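Local coordinates for protein BPH (Thiobacillus denitrificans, PDB 5OVS) that assembles into a tetradecameric double ring as a bacterial homologue of the proteasome and probably hydrolyses proteins or peptides within its inner cavity, at residues S132-Y137 with Y143-M148; P68-L71 with A75-F78. All blocks are in the same frame, centred on the assembly; numbering follows the deposited sequence.

In the fold
The two contacts share no strand or helix: contact 1 packs helix 141-151 against strand 134-137, an outermost strand of the four-stranded sheet within the chain, whereas contact 2 joins the loop before helix 74-91 to the first turn of that helix, beside the five-stranded sheet. Their centres lie 23 Å apart. All six touching residues of contact 1 are buried, and apolar and aromatic packing carries it. Contact 2 is split between a buried part, where the I77 side chain packs on the L71 backbone and CB, and exposed Q70 and R76, whose polar ends lie close without a hydrogen bond, R76 pairing with D72 instead. Contact 1 also lies close to other subunits; contact 2 lies almost wholly within its own.

Contact 1 (S132-Y137 with Y143-M148); sequences SKFYAY and YALGAM
M148 passes over the F134 ring, the two side chains pointing opposite ways, and the methionine can be traced across the ring and onward along the strand. Its CB sits over one face of the F134 ring, 3.9 Å from the centroid and 16° off the normal, a CH-pi contact. The sulfur SD, 5.1 Å from that centroid, approaches obliquely and makes a Met-aromatic contact. The bend at chi3 (-62°) brings CE back to the strand, where it lies 3.7 Å from F134 CD1. The same methyl approaches the Y135 carbonyl, and it is 4.0 Å from A136 CB. One turn back along the helix, A144 CB meets A136 CB at 3.8 Å, a close approach of two small side chains. Next in the helix, L145 comes at a slant to the Y135 ring, its CD2 3.6 Å from Y135 CD1, while F131 stacks on that ring. F173 of a neighbouring subunit packs on F134. The axes of the short segments approach to 7.7 Å and run at 161°, nearly antiparallel, after the chain turns through only five residues. This is helix-on-sheet packing, as in the alpha-beta-beta-alpha sandwich of proteasome-type Ntn hydrolases, with the helix covering an outermost strand.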
loop_
_atom_site.group_PDB
_atom_site.type_symbol
_atom_site.label_atom_id
_atom_site.label_comp_id
_atom_site.label_asym_id
_atom_site.label_seq_id
_atom_site.Cartn_x
_atom_site.Cartn_y
_atom_site.Cartn_z
ATOM N N SER K 132 -15.827 9.961 -41.906
ATOM C CA SER K 132 -15.972 10.649 -43.187
ATOM C C SER K 132 -15.063 10.041 -44.259
ATOM O O SER K 132 -15.336 10.154 -45.442
ATOM C CB SER K 132 -15.740 12.165 -43.020
ATOM O OG SER K 132 -14.468 12.496 -42.438
ATOM N N LYS K 133 -13.998 9.365 -43.839
ATOM C CA LYS K 133 -12.943 8.919 -44.749
ATOM C C LYS K 133 -12.482 7.521 -44.371
ATOM O O LYS K 133 -12.764 6.556 -45.074
ATOM C CB LYS K 133 -11.755 9.892 -44.695
ATOM C CG LYS K 133 -12.037 11.297 -45.209
ATOM C CD LYS K 133 -10.942 12.240 -44.735
ATOM C CE LYS K 133 -10.906 13.556 -45.482
ATOM N NZ LYS K 133 -11.785 14.597 -44.892
ATOM N N PHE K 134 -11.780 7.421 -43.245
ATOM C CA PHE K 134 -11.329 6.145 -42.727
ATOM C C PHE K 134 -11.168 6.182 -41.215
ATOM O O PHE K 134 -11.216 7.249 -40.612
ATOM C CB PHE K 134 -10.023 5.725 -43.396
ATOM C CG PHE K 134 -8.874 6.688 -43.211
ATOM C CD1 PHE K 134 -8.047 6.603 -42.099
ATOM C CD2 PHE K 134 -8.571 7.623 -44.185
ATOM C CE1 PHE K 134 -6.959 7.461 -41.941
ATOM C CE2 PHE K 134 -7.493 8.483 -44.042
ATOM C CZ PHE K 134 -6.683 8.402 -42.919
ATOM N N TYR K 135 -11.033 5.009 -40.603
ATOM C CA TYR K 135 -10.562 4.917 -39.222
ATOM C C TYR K 135 -10.119 3.497 -38.920
ATOM O O TYR K 135 -10.266 2.605 -39.759
ATOM C CB TYR K 135 -11.614 5.415 -38.198
ATOM C CG TYR K 135 -10.989 5.972 -36.928
ATOM C CD1 TYR K 135 -10.039 6.992 -36.984
ATOM C CD2 TYR K 135 -11.335 5.473 -35.674
ATOM C CE1 TYR K 135 -9.443 7.482 -35.835
ATOM C CE2 TYR K 135 -10.748 5.959 -34.517
ATOM C CZ TYR K 135 -9.807 6.962 -34.604
ATOM O OH TYR K 135 -9.241 7.459 -33.462
ATOM N N ALA K 136 -9.529 3.306 -37.739
ATOM C CA ALA K 136 -8.996 2.006 -37.308
ATOM C C ALA K 136 -9.087 1.871 -35.795
ATOM O O ALA K 136 -8.988 2.862 -35.089
ATOM C CB ALA K 136 -7.547 1.866 -37.746
ATOM N N TYR K 137 -9.281 0.644 -35.314
ATOM C CA TYR K 137 -9.283 0.328 -33.877
ATOM C C TYR K 137 -8.423 -0.894 -33.657
ATOM O O TYR K 137 -7.999 -1.563 -34.615
ATOM C CB TYR K 137 -10.693 0.021 -33.361
ATOM C CG TYR K 137 -11.566 1.213 -32.999
ATOM C CD1 TYR K 137 -11.070 2.275 -32.243
ATOM C CD2 TYR K 137 -12.923 1.248 -33.389
ATOM C CE1 TYR K 137 -11.879 3.351 -31.906
ATOM C CE2 TYR K 137 -13.737 2.322 -33.067
ATOM C CZ TYR K 137 -13.214 3.368 -32.330
ATOM O OH TYR K 137 -14.030 4.430 -32.007
ATOM N N TYR K 143 -0.532 2.650 -36.330
ATOM C CA TYR K 143 0.126 2.183 -37.554
ATOM C C TYR K 143 -0.823 2.184 -38.759
ATOM O O TYR K 143 -0.437 2.620 -39.845
ATOM C CB TYR K 143 0.680 0.755 -37.368
ATOM C CG TYR K 143 1.538 0.530 -36.148
ATOM C CD1 TYR K 143 2.920 0.740 -36.194
ATOM C CD2 TYR K 143 0.982 0.089 -34.949
ATOM C CE1 TYR K 143 3.724 0.527 -35.081
ATOM C CE2 TYR K 143 1.777 -0.119 -33.832
ATOM C CZ TYR K 143 3.147 0.103 -33.912
ATOM O OH TYR K 143 3.937 -0.095 -32.822
ATOM N N ALA K 144 -2.045 1.676 -38.585
ATOM C CA ALA K 144 -3.018 1.647 -39.678
ATOM C C ALA K 144 -3.447 3.048 -40.138
ATOM O O ALA K 144 -3.620 3.287 -41.350
ATOM C CB ALA K 144 -4.244 0.826 -39.297
ATOM N N LEU K 145 -3.638 3.948 -39.170
ATOM C CA LEU K 145 -4.009 5.327 -39.437
ATOM C C LEU K 145 -2.949 6.023 -40.236
ATOM O O LEU K 145 -3.262 6.653 -41.225
ATOM C CB LEU K 145 -4.216 6.113 -38.142
ATOM C CG LEU K 145 -5.438 5.752 -37.315
ATOM C CD1 LEU K 145 -5.434 6.558 -36.022
ATOM C CD2 LEU K 145 -6.750 5.948 -38.100
ATOM N N GLY K 146 -1.697 5.942 -39.782
ATOM C CA GLY K 146 -0.580 6.525 -40.507
ATOM C C GLY K 146 -0.472 6.002 -41.923
ATOM O O GLY K 146 -0.276 6.766 -42.874
ATOM N N ALA K 147 -0.621 4.691 -42.072
ATOM C CA ALA K 147 -0.565 4.080 -43.391
ATOM C C ALA K 147 -1.728 4.559 -44.282
ATOM O O ALA K 147 -1.515 4.948 -45.437
ATOM C CB ALA K 147 -0.550 2.565 -43.272
ATOM N N MET K 148 -2.944 4.557 -43.752
ATOM C CA MET K 148 -4.090 5.019 -44.554
ATOM C C MET K 148 -4.045 6.522 -44.811
ATOM O O MET K 148 -4.481 6.988 -45.860
ATOM C CB MET K 148 -5.409 4.611 -43.911
ATOM C CG MET K 148 -5.556 3.106 -43.908
ATOM S SD MET K 148 -7.091 2.458 -43.274
ATOM C CE MET K 148 -7.034 3.046 -41.579
#

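Contact 2 (P68-L71 with A75-F78); sequences PPQL and ARIF
R76 NH1, paired in a salt bridge with D72 OD1, also has the amide end of Q70 beside it. Q70 NE2 lies 3.0 Å from R76 NH1, but both are donors, so the pair is not a hydrogen bond, and the placing of the amide's N and O is doubtful. NE2 stands above one face of the guanidinium, offset toward its rim, and the amide and guanidinium planes differ by 56°. The amide is thus steeply tilted and meets the guanidinium through its NE2 corner. Both side chains reach outward, extended, at the surface. Nearer the backbone the evidence is firmer: R76 CB is 3.6 Å from Q70 O, and the R76 backbone N hydrogen-bonds to S73 OG at the start of the helix.

On the inner side I77 meets L71 mainly along the backbone. With CG1 anti to its own carbonyl carbon (chi1 -65°), the longer branch is directed at the loop: CG1 is 3.9 Å from L71 CA and 4.1 Å from L71 CB, and CD1 ends 3.8 Å from L71 O. That oxygen also receives a weak hydrogen bond from N115 ND2. An alanine in place of I77 lacks this branch and would probably leave a gap beside the L71 backbone.

The loop after helix 54-64 thus folds back on the start of helix 74-91. L71 touches V80 and W81 of that helix and V41 of strand 38-41, while I77 reaches strands 118-122 and 128-131, seating loop and helix together on the five-stranded sheet.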
loop_
_atom_site.group_PDB
_atom_site.type_symbol
_atom_site.label_atom_id
_atom_site.label_comp_id
_atom_site.label_asym_id
_atom_site.label_seq_id
_atom_site.Cartn_x
_atom_site.Cartn_y
_atom_site.Cartn_z
ATOM N N PRO K 68 -32.660 -8.644 -37.007
ATOM C CA PRO K 68 -31.358 -7.965 -36.963
ATOM C C PRO K 68 -31.498 -6.472 -36.643
ATOM O O PRO K 68 -32.474 -5.842 -37.060
ATOM C CB PRO K 68 -30.802 -8.170 -38.377
ATOM C CG PRO K 68 -31.497 -9.398 -38.883
ATOM C CD PRO K 68 -32.869 -9.374 -38.275
ATOM N N PRO K 69 -30.541 -5.913 -35.884
ATOM C CA PRO K 69 -30.569 -4.486 -35.590
ATOM C C PRO K 69 -30.209 -3.627 -36.811
ATOM O O PRO K 69 -29.333 -3.984 -37.592
ATOM C CB PRO K 69 -29.492 -4.339 -34.517
ATOM C CG PRO K 69 -28.511 -5.406 -34.844
ATOM C CD PRO K 69 -29.341 -6.562 -35.326
ATOM N N GLN K 70 -30.896 -2.509 -36.976
ATOM C CA GLN K 70 -30.529 -1.557 -38.006
ATOM C C GLN K 70 -29.386 -0.763 -37.424
ATOM O O GLN K 70 -29.546 -0.122 -36.387
ATOM C CB GLN K 70 -31.692 -0.636 -38.335
ATOM C CG GLN K 70 -32.826 -1.344 -39.050
ATOM C CD GLN K 70 -33.977 -0.416 -39.415
ATOM O OE1 GLN K 70 -34.963 -0.839 -40.023
ATOM N NE2 GLN K 70 -33.853 0.854 -39.053
ATOM N N LEU K 71 -28.232 -0.836 -38.079
ATOM C CA LEU K 71 -26.989 -0.223 -37.583
ATOM C C LEU K 71 -26.521 0.811 -38.602
ATOM O O LEU K 71 -25.390 0.760 -39.057
ATOM C CB LEU K 71 -25.910 -1.302 -37.403
ATOM C CG LEU K 71 -26.215 -2.449 -36.441
ATOM C CD1 LEU K 71 -25.210 -3.586 -36.573
ATOM C CD2 LEU K 71 -26.275 -1.946 -35.012
ATOM N N ALA K 75 -27.448 7.377 -33.760
ATOM C CA ALA K 75 -28.475 7.180 -32.721
ATOM C C ALA K 75 -28.979 5.735 -32.628
ATOM O O ALA K 75 -29.306 5.252 -31.534
ATOM C CB ALA K 75 -29.650 8.119 -32.941
ATOM N N ARG K 76 -29.044 5.049 -33.762
ATOM C CA ARG K 76 -29.487 3.650 -33.769
ATOM C C ARG K 76 -28.412 2.720 -33.246
ATOM O O ARG K 76 -28.707 1.753 -32.558
ATOM C CB ARG K 76 -29.904 3.209 -35.170
ATOM C CG ARG K 76 -31.250 3.758 -35.591
ATOM C CD ARG K 76 -31.545 3.444 -37.052
ATOM N NE ARG K 76 -32.748 4.122 -37.530
ATOM C CZ ARG K 76 -33.169 4.115 -38.794
ATOM N NH1 ARG K 76 -32.482 3.470 -39.737
ATOM N NH2 ARG K 76 -34.279 4.767 -39.122
ATOM N N ILE K 77 -27.168 3.008 -33.586
ATOM C CA ILE K 77 -26.055 2.195 -33.118
ATOM C C ILE K 77 -25.879 2.390 -31.620
ATOM O O ILE K 77 -25.656 1.432 -30.886
ATOM C CB ILE K 77 -24.740 2.523 -33.866
ATOM C CG1 ILE K 77 -24.868 2.137 -35.346
ATOM C CG2 ILE K 77 -23.549 1.796 -33.229
ATOM C CD1 ILE K 77 -23.849 2.803 -36.245
ATOM N N PHE K 78 -25.992 3.622 -31.151
ATOM C CA PHE K 78 -25.845 3.858 -29.723
ATOM C C PHE K 78 -26.872 3.071 -28.905
ATOM O O PHE K 78 -26.557 2.470 -27.885
ATOM C CB PHE K 78 -25.981 5.331 -29.371
ATOM C CG PHE K 78 -26.060 5.550 -27.906
ATOM C CD1 PHE K 78 -24.941 5.331 -27.117
ATOM C CD2 PHE K 78 -27.260 5.863 -27.303
ATOM C CE1 PHE K 78 -25.003 5.473 -25.746
ATOM C CE2 PHE K 78 -27.334 6.007 -25.934
ATOM C CZ PHE K 78 -26.203 5.812 -25.152
#